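Side-chain contacts in tail spike protein (Acinetobacter phage vB_AbaP_AS12, PDB 6EU4), which probably recognises and degrades the capsular polysaccharide of Acinetobacter baumannii as the trimeric tailspike of the phage: residues K358-T363 with N368-F373; S364-N369 with Y408-S413; R565-H568 with S572-P575. All coordinates share one frame; numbering follows the deposited sequence.

Contact 1: K358-T363 with N368-F373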
# COMPACT_ATOMS: atom_id res chain seq x y z
N LYS A 358 -24.20 11.92 -13.07
CA LYS A 358 -25.53 12.38 -13.45
C LYS A 358 -26.40 11.29 -14.07
O LYS A 358 -27.42 11.61 -14.70
CB LYS A 358 -25.43 13.56 -14.42
CG LYS A 358 -24.68 13.24 -15.70
CD LYS A 358 -24.69 14.46 -16.67
CE LYS A 358 -24.02 14.11 -17.98
NZ LYS A 358 -23.95 15.28 -18.91
N TYR A 359 -26.03 10.02 -13.92
CA TYR A 359 -26.68 8.94 -14.64
C TYR A 359 -27.50 8.05 -13.71
O TYR A 359 -27.10 7.79 -12.56
CB TYR A 359 -25.65 8.12 -15.40
CG TYR A 359 -24.92 8.97 -16.41
CD1 TYR A 359 -25.54 9.33 -17.60
CD2 TYR A 359 -23.63 9.42 -16.17
CE1 TYR A 359 -24.91 10.09 -18.52
CE2 TYR A 359 -22.97 10.21 -17.11
CZ TYR A 359 -23.64 10.54 -18.28
OH TYR A 359 -23.05 11.31 -19.25
N LYS A 360 -28.62 7.57 -14.22
CA LYS A 360 -29.56 6.76 -13.46
C LYS A 360 -30.04 5.58 -14.30
O LYS A 360 -30.21 5.72 -15.52
CB LYS A 360 -30.77 7.58 -13.01
CG LYS A 360 -30.41 8.74 -12.11
CD LYS A 360 -31.60 9.59 -11.72
CE LYS A 360 -31.14 10.70 -10.81
NZ LYS A 360 -32.28 11.61 -10.43
N PRO A 361 -30.31 4.44 -13.67
CA PRO A 361 -30.92 3.32 -14.38
C PRO A 361 -32.39 3.58 -14.67
O PRO A 361 -33.06 4.34 -13.97
CB PRO A 361 -30.75 2.16 -13.39
CG PRO A 361 -30.90 2.81 -12.06
CD PRO A 361 -30.18 4.16 -12.22
N ALA A 362 -32.89 2.90 -15.70
CA ALA A 362 -34.31 3.00 -16.02
C ALA A 362 -35.17 2.47 -14.87
O ALA A 362 -36.20 3.05 -14.53
CB ALA A 362 -34.62 2.24 -17.31
N THR A 363 -34.75 1.35 -14.28
CA THR A 363 -35.45 0.73 -13.16
C THR A 363 -34.42 0.34 -12.12
O THR A 363 -33.51 -0.44 -12.42
CB THR A 363 -36.21 -0.51 -13.63
OG1 THR A 363 -37.20 -0.11 -14.57
CG2 THR A 363 -36.88 -1.20 -12.45
N ASN A 368 -28.51 -2.23 -8.80
CA ASN A 368 -28.55 -1.41 -10.01
C ASN A 368 -29.11 -0.04 -9.60
O ASN A 368 -30.32 0.18 -9.63
CB ASN A 368 -29.43 -2.07 -11.07
CG ASN A 368 -29.43 -1.32 -12.38
OD1 ASN A 368 -28.58 -0.47 -12.63
ND2 ASN A 368 -30.36 -1.68 -13.25
N ASN A 369 -28.22 0.85 -9.17
CA ASN A 369 -28.70 2.11 -8.60
C ASN A 369 -27.70 3.23 -8.80
O ASN A 369 -26.56 3.02 -9.23
CB ASN A 369 -29.06 1.94 -7.13
CG ASN A 369 -27.95 1.29 -6.32
OD1 ASN A 369 -26.90 1.89 -6.11
ND2 ASN A 369 -28.18 0.07 -5.87
N ASN A 370 -28.15 4.46 -8.54
CA ASN A 370 -27.36 5.64 -8.90
C ASN A 370 -26.49 6.07 -7.73
O ASN A 370 -26.72 7.09 -7.08
CB ASN A 370 -28.25 6.77 -9.40
CG ASN A 370 -29.14 7.43 -8.32
OD1 ASN A 370 -29.77 6.77 -7.48
ND2 ASN A 370 -29.22 8.76 -8.39
N SER A 371 -25.44 5.28 -7.50
CA SER A 371 -24.47 5.54 -6.45
C SER A 371 -23.05 5.44 -6.99
O SER A 371 -22.75 4.61 -7.84
CB SER A 371 -24.65 4.55 -5.28
OG SER A 371 -24.52 3.19 -5.68
N MSE A 372 -22.17 6.28 -6.47
CA MSE A 372 -20.78 6.18 -6.91
C MSE A 372 -20.14 4.89 -6.40
O MSE A 372 -19.44 4.21 -7.16
CB MSE A 372 -19.96 7.39 -6.47
CG MSE A 372 -20.30 8.65 -7.25
SE MSE A 372 -19.82 8.52 -9.17
CE MSE A 372 -21.53 7.87 -9.89
N PHE A 373 -20.40 4.54 -5.13
CA PHE A 373 -19.95 3.29 -4.54
C PHE A 373 -21.19 2.46 -4.25
O PHE A 373 -21.96 2.79 -3.35
CB PHE A 373 -19.13 3.54 -3.27
CG PHE A 373 -17.88 4.30 -3.55
CD1 PHE A 373 -16.72 3.65 -3.95
CD2 PHE A 373 -17.86 5.69 -3.46
CE1 PHE A 373 -15.57 4.35 -4.26
CE2 PHE A 373 -16.69 6.40 -3.76
CZ PHE A 373 -15.56 5.73 -4.16
O HOH W 1 -27.48 9.99 -10.59
O HOH W 2 -33.03 -3.17 -11.78
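A water links N370 ND2 to Y359 O: the amide nitrogen gives a hydrogen to the water, 3.1 Å away, and the water in turn donates to Y359 O at 3.0 Å. The other end of the same amide, N370 OD1, accepts from F438 N, which fixes the rotation of the group. With chi1 at 70°, CG sits between the backbone N and the carbonyl carbon, which sets the amide beside the K360 chain. K360 and N370 run alongside each other with their ends on the same side, the extended lysine bringing K360 CE to 3.6 Å from N370 ND2. Further along, P361 and N368 pass one another pointing opposite ways, P361 CB lying 3.5 Å from N368 OD1, an oxygen that Q335 NE2 holds by a hydrogen bond. A second water donates to T363 O at 2.8 Å and weakly accepts from N368 ND2. The contact thus closes the loop between strands 351-355 and 371-376 of the parallel beta-helix. Because no direct hydrogen bond crosses it, its polar coupling runs through water, while proline and lysine methylenes supply the van der Waals packing against the asparagines.

Contact 2: S364-N369 with Y408-S413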
# COMPACT_ATOMS: atom_id res chain seq x y z
N SER A 364 -34.55 0.88 -10.92
CA SER A 364 -33.51 0.68 -9.92
C SER A 364 -33.77 -0.59 -9.11
O SER A 364 -34.89 -1.11 -9.05
CB SER A 364 -33.43 1.89 -9.00
OG SER A 364 -34.56 1.98 -8.15
N SER A 365 -32.70 -1.09 -8.50
CA SER A 365 -32.78 -2.25 -7.62
C SER A 365 -31.57 -2.21 -6.70
O SER A 365 -30.69 -1.36 -6.84
CB SER A 365 -32.82 -3.55 -8.42
OG SER A 365 -31.59 -3.75 -9.07
N TRP A 366 -31.52 -3.17 -5.77
CA TRP A 366 -30.41 -3.22 -4.81
C TRP A 366 -29.05 -3.29 -5.49
O TRP A 366 -28.06 -2.82 -4.92
CB TRP A 366 -30.59 -4.43 -3.87
CG TRP A 366 -30.44 -5.72 -4.58
CD1 TRP A 366 -31.40 -6.37 -5.30
CD2 TRP A 366 -29.26 -6.54 -4.65
NE1 TRP A 366 -30.89 -7.54 -5.82
CE2 TRP A 366 -29.58 -7.66 -5.43
CE3 TRP A 366 -27.97 -6.44 -4.11
CZ2 TRP A 366 -28.66 -8.66 -5.70
CZ3 TRP A 366 -27.06 -7.42 -4.39
CH2 TRP A 366 -27.41 -8.53 -5.18
N ASN A 367 -28.95 -3.89 -6.68
CA ASN A 367 -27.68 -4.01 -7.36
C ASN A 367 -27.62 -3.20 -8.65
O ASN A 367 -26.77 -3.46 -9.50
CB ASN A 367 -27.35 -5.48 -7.67
CG ASN A 367 -28.33 -6.12 -8.63
OD1 ASN A 367 -29.40 -5.58 -8.91
ND2 ASN A 367 -27.99 -7.31 -9.12
N ASN A 368 -28.51 -2.23 -8.80
CA ASN A 368 -28.55 -1.41 -10.01
C ASN A 368 -29.11 -0.04 -9.60
O ASN A 368 -30.32 0.18 -9.63
CB ASN A 368 -29.43 -2.07 -11.07
CG ASN A 368 -29.43 -1.32 -12.38
OD1 ASN A 368 -28.58 -0.47 -12.63
ND2 ASN A 368 -30.36 -1.68 -13.25
N ASN A 369 -28.22 0.85 -9.17
CA ASN A 369 -28.70 2.11 -8.60
C ASN A 369 -27.70 3.23 -8.80
O ASN A 369 -26.56 3.02 -9.23
CB ASN A 369 -29.06 1.94 -7.13
CG ASN A 369 -27.95 1.29 -6.32
OD1 ASN A 369 -26.90 1.89 -6.11
ND2 ASN A 369 -28.18 0.07 -5.87
N TYR A 408 -24.31 3.47 -1.72
CA TYR A 408 -25.38 2.60 -1.28
C TYR A 408 -24.74 1.36 -0.71
O TYR A 408 -23.90 0.74 -1.38
CB TYR A 408 -26.31 2.23 -2.43
CG TYR A 408 -27.42 1.30 -2.00
CD1 TYR A 408 -28.37 1.71 -1.09
CD2 TYR A 408 -27.51 0.01 -2.51
CE1 TYR A 408 -29.38 0.89 -0.69
CE2 TYR A 408 -28.54 -0.82 -2.12
CZ TYR A 408 -29.47 -0.37 -1.22
OH TYR A 408 -30.50 -1.19 -0.79
N VAL A 409 -25.11 1.01 0.51
CA VAL A 409 -24.45 -0.04 1.27
C VAL A 409 -25.53 -0.99 1.78
O VAL A 409 -26.41 -0.58 2.53
CB VAL A 409 -23.63 0.53 2.44
CG1 VAL A 409 -22.70 -0.54 2.99
CG2 VAL A 409 -22.83 1.76 2.02
N GLU A 410 -25.44 -2.27 1.39
CA GLU A 410 -26.50 -3.21 1.73
C GLU A 410 -25.96 -4.62 1.92
O GLU A 410 -24.80 -4.93 1.63
CB GLU A 410 -27.60 -3.21 0.66
CG GLU A 410 -27.24 -3.93 -0.63
CD GLU A 410 -27.58 -5.42 -0.60
OE1 GLU A 410 -26.66 -6.25 -0.80
OE2 GLU A 410 -28.75 -5.78 -0.36
N GLY A 411 -26.85 -5.50 2.41
CA GLY A 411 -26.61 -6.93 2.43
C GLY A 411 -25.37 -7.37 3.21
O GLY A 411 -24.60 -8.21 2.73
N GLY A 412 -25.20 -6.84 4.41
CA GLY A 412 -24.08 -7.18 5.26
C GLY A 412 -22.79 -6.46 4.93
O GLY A 412 -21.76 -6.75 5.55
N SER A 413 -22.81 -5.53 3.98
CA SER A 413 -21.60 -4.82 3.57
C SER A 413 -21.18 -3.77 4.59
O SER A 413 -21.95 -3.37 5.47
CB SER A 413 -21.82 -4.15 2.23
OG SER A 413 -22.06 -5.12 1.22
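A type I turn from S365 to N368 comes up beside the end of strand 405-409, where the chain goes on into a type I' turn from E410 to S413; W366 and E410 have the nearest CA atoms, 7.6 Å apart. At the buried end, the side chains of N369 and Y408 meet nearly perpendicularly, the amide and ring planes 74° apart. N369 ND2 makes the closest approach, 3.4 Å from Y408 CD2, while N369 OD1 lies 3.7 Å from Y408 CB. Y408 carries CG anti to its backbone N, which sends the ring across to the turn, and there the carbonyl oxygen of W366 meets the ring edge near its plane, 3.5 Å from Y408 CE2. The asparagine amide is fixed in its rotation by two bonds: N369 ND2 donates to S365 O, which lies near the amide plane, at 3.0 Å in a nearly straight bond, 168° at the hydrogen, and S371 OG donates to N369 OD1. S365 O also accepts from N368 N, so one carbonyl ties N369 to the turn. Strand 405-409 pairs in parallel with strand 371-376, as successive rungs do in the right-handed beta-helix of many phage tailspikes, and the contact lays the loop leading into one rung against the end of the next. Towards the outside, the W366 indole and the E410 carboxylate are inclined to one another by 41°, with W366 CE3 3.6 Å from E410 OE1. That oxygen accepts from S377 N, which steadies the carboxylate beside the ring. N367 CB covers one indole face over its centre. In the glutamate's own turn, E410 O receives both S413 N and S413 OG, the hydroxyl at 2.8 Å.

Contact 3: R565-H568 with S572-P575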
# COMPACT_ATOMS: atom_id res chain seq x y z
N ARG A 565 -37.44 20.39 38.78
CA ARG A 565 -36.37 21.17 39.40
C ARG A 565 -35.91 20.51 40.69
O ARG A 565 -36.71 20.27 41.60
CB ARG A 565 -36.86 22.59 39.67
CG ARG A 565 -35.84 23.52 40.32
CD ARG A 565 -36.42 24.94 40.41
NE ARG A 565 -35.71 25.80 41.36
CZ ARG A 565 -35.78 27.13 41.36
NH1 ARG A 565 -36.53 27.77 40.47
NH2 ARG A 565 -35.10 27.83 42.26
N LEU A 566 -34.61 20.26 40.79
CA LEU A 566 -34.06 19.56 41.95
C LEU A 566 -34.01 20.45 43.18
O LEU A 566 -33.73 21.65 43.10
CB LEU A 566 -32.66 19.03 41.64
CG LEU A 566 -32.54 18.04 40.48
CD1 LEU A 566 -31.12 17.53 40.40
CD2 LEU A 566 -33.53 16.90 40.66
N TYR A 567 -34.29 19.84 44.32
CA TYR A 567 -34.15 20.52 45.60
C TYR A 567 -32.74 20.30 46.15
O TYR A 567 -32.21 19.18 46.12
CB TYR A 567 -35.18 19.98 46.59
CG TYR A 567 -36.63 20.39 46.38
CD1 TYR A 567 -36.97 21.65 45.92
CD2 TYR A 567 -37.65 19.52 46.73
CE1 TYR A 567 -38.31 22.03 45.80
CE2 TYR A 567 -38.98 19.88 46.61
CZ TYR A 567 -39.31 21.14 46.14
OH TYR A 567 -40.64 21.50 46.05
N HIS A 568 -32.12 21.37 46.65
CA HIS A 568 -30.77 21.26 47.21
C HIS A 568 -30.61 22.28 48.33
O HIS A 568 -31.47 23.14 48.54
CB HIS A 568 -29.71 21.49 46.13
CG HIS A 568 -29.78 22.85 45.52
ND1 HIS A 568 -29.18 23.96 46.08
CD2 HIS A 568 -30.41 23.29 44.39
CE1 HIS A 568 -29.42 25.02 45.32
NE2 HIS A 568 -30.17 24.64 44.30
N SER A 572 -34.40 27.53 48.69
CA SER A 572 -35.69 27.20 49.28
C SER A 572 -36.32 26.05 48.49
O SER A 572 -35.88 25.70 47.39
CB SER A 572 -36.61 28.42 49.29
OG SER A 572 -36.07 29.48 50.08
N LEU A 573 -37.36 25.46 49.05
CA LEU A 573 -38.09 24.37 48.40
C LEU A 573 -39.46 24.90 48.02
O LEU A 573 -40.39 24.90 48.84
CB LEU A 573 -38.19 23.15 49.31
CG LEU A 573 -36.90 22.39 49.63
CD1 LEU A 573 -36.06 23.13 50.63
CD2 LEU A 573 -37.25 21.00 50.16
N ILE A 574 -39.60 25.35 46.77
CA ILE A 574 -40.84 25.93 46.27
C ILE A 574 -41.49 24.91 45.34
O ILE A 574 -40.95 24.63 44.26
CB ILE A 574 -40.59 27.26 45.53
CG1 ILE A 574 -39.73 28.20 46.39
CG2 ILE A 574 -41.92 27.93 45.19
CD1 ILE A 574 -40.29 28.48 47.77
N PRO A 575 -42.63 24.33 45.70
CA PRO A 575 -43.25 23.30 44.85
C PRO A 575 -43.72 23.85 43.52
O PRO A 575 -44.04 25.03 43.37
CB PRO A 575 -44.45 22.82 45.67
CG PRO A 575 -44.29 23.34 47.00
CD PRO A 575 -43.37 24.52 46.95
O HOH W 3 -34.09 23.37 47.44
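In the C-terminal part of the spike, where the three subunits come together beyond the last strands of the 474-565 sheet, a loop folds back so that Y567 lies against L573. The aromatic ring is the centrepiece: L573 CB stands over one face, 3.9 Å from the ring centroid and 18° off the normal, a CH-pi contact displaced toward the rim. The rest of the leucine continues across the same ring, L573 CG reaching Y567 CD1 and L573 CD2 reaching Y567 CD2, both at 3.8 Å. The two side chains meet at a slant, and the backbone joins in, with L573 CA 3.5 Å from Y567 CE1. A chi1 of -73° places the tyrosine CG anti to its carbonyl carbon, which directs the ring toward 572-575. Its hydroxyl reaches past the leucine to the proline, Y567 OH lying 3.4 Å from P575 CA. The loop is built into the trimer interface, with backbone hydrogen bonds from Y567 to both other subunits. Y567 packs on F590 of the second subunit and on H568 of the third, while L573 meets L573 of the third subunit. S572 OG accepts from D582 N of the second subunit, and P575 O receives S588 OG of the same neighbour. Within the chain, a water bridges the two segments: it accepts from H568 N at 2.9 Å and lies 2.9 Å from S572 O, to which it can donate. In the bend between the segments, D571 takes a salt bridge from R565 NH2, and R570 N donates to H568 ND1; both bonds join segment 565-568 to the residues that follow it.

Overall arrangement
Contacts 1 and 2 are neighbours, their centres about 11 Å apart; they share N368 and N369 and both reach the paired strands 371-376 and 405-409 of the beta-helix. Each is partly buried, combining inner residues with exposed ones such as K360 and W366, and no other subunit touches either. Contact 1 relies on waters and aliphatic packing against amides, whereas contact 2 sets an amide and a carboxylate against aromatic rings. Contact 3 stands apart, its centre about 60 Å from that of contact 1 and about 55 Å from that of contact 2. It is buried, mainly apolar across its own segments, and surrounded by the other two subunits of the trimer.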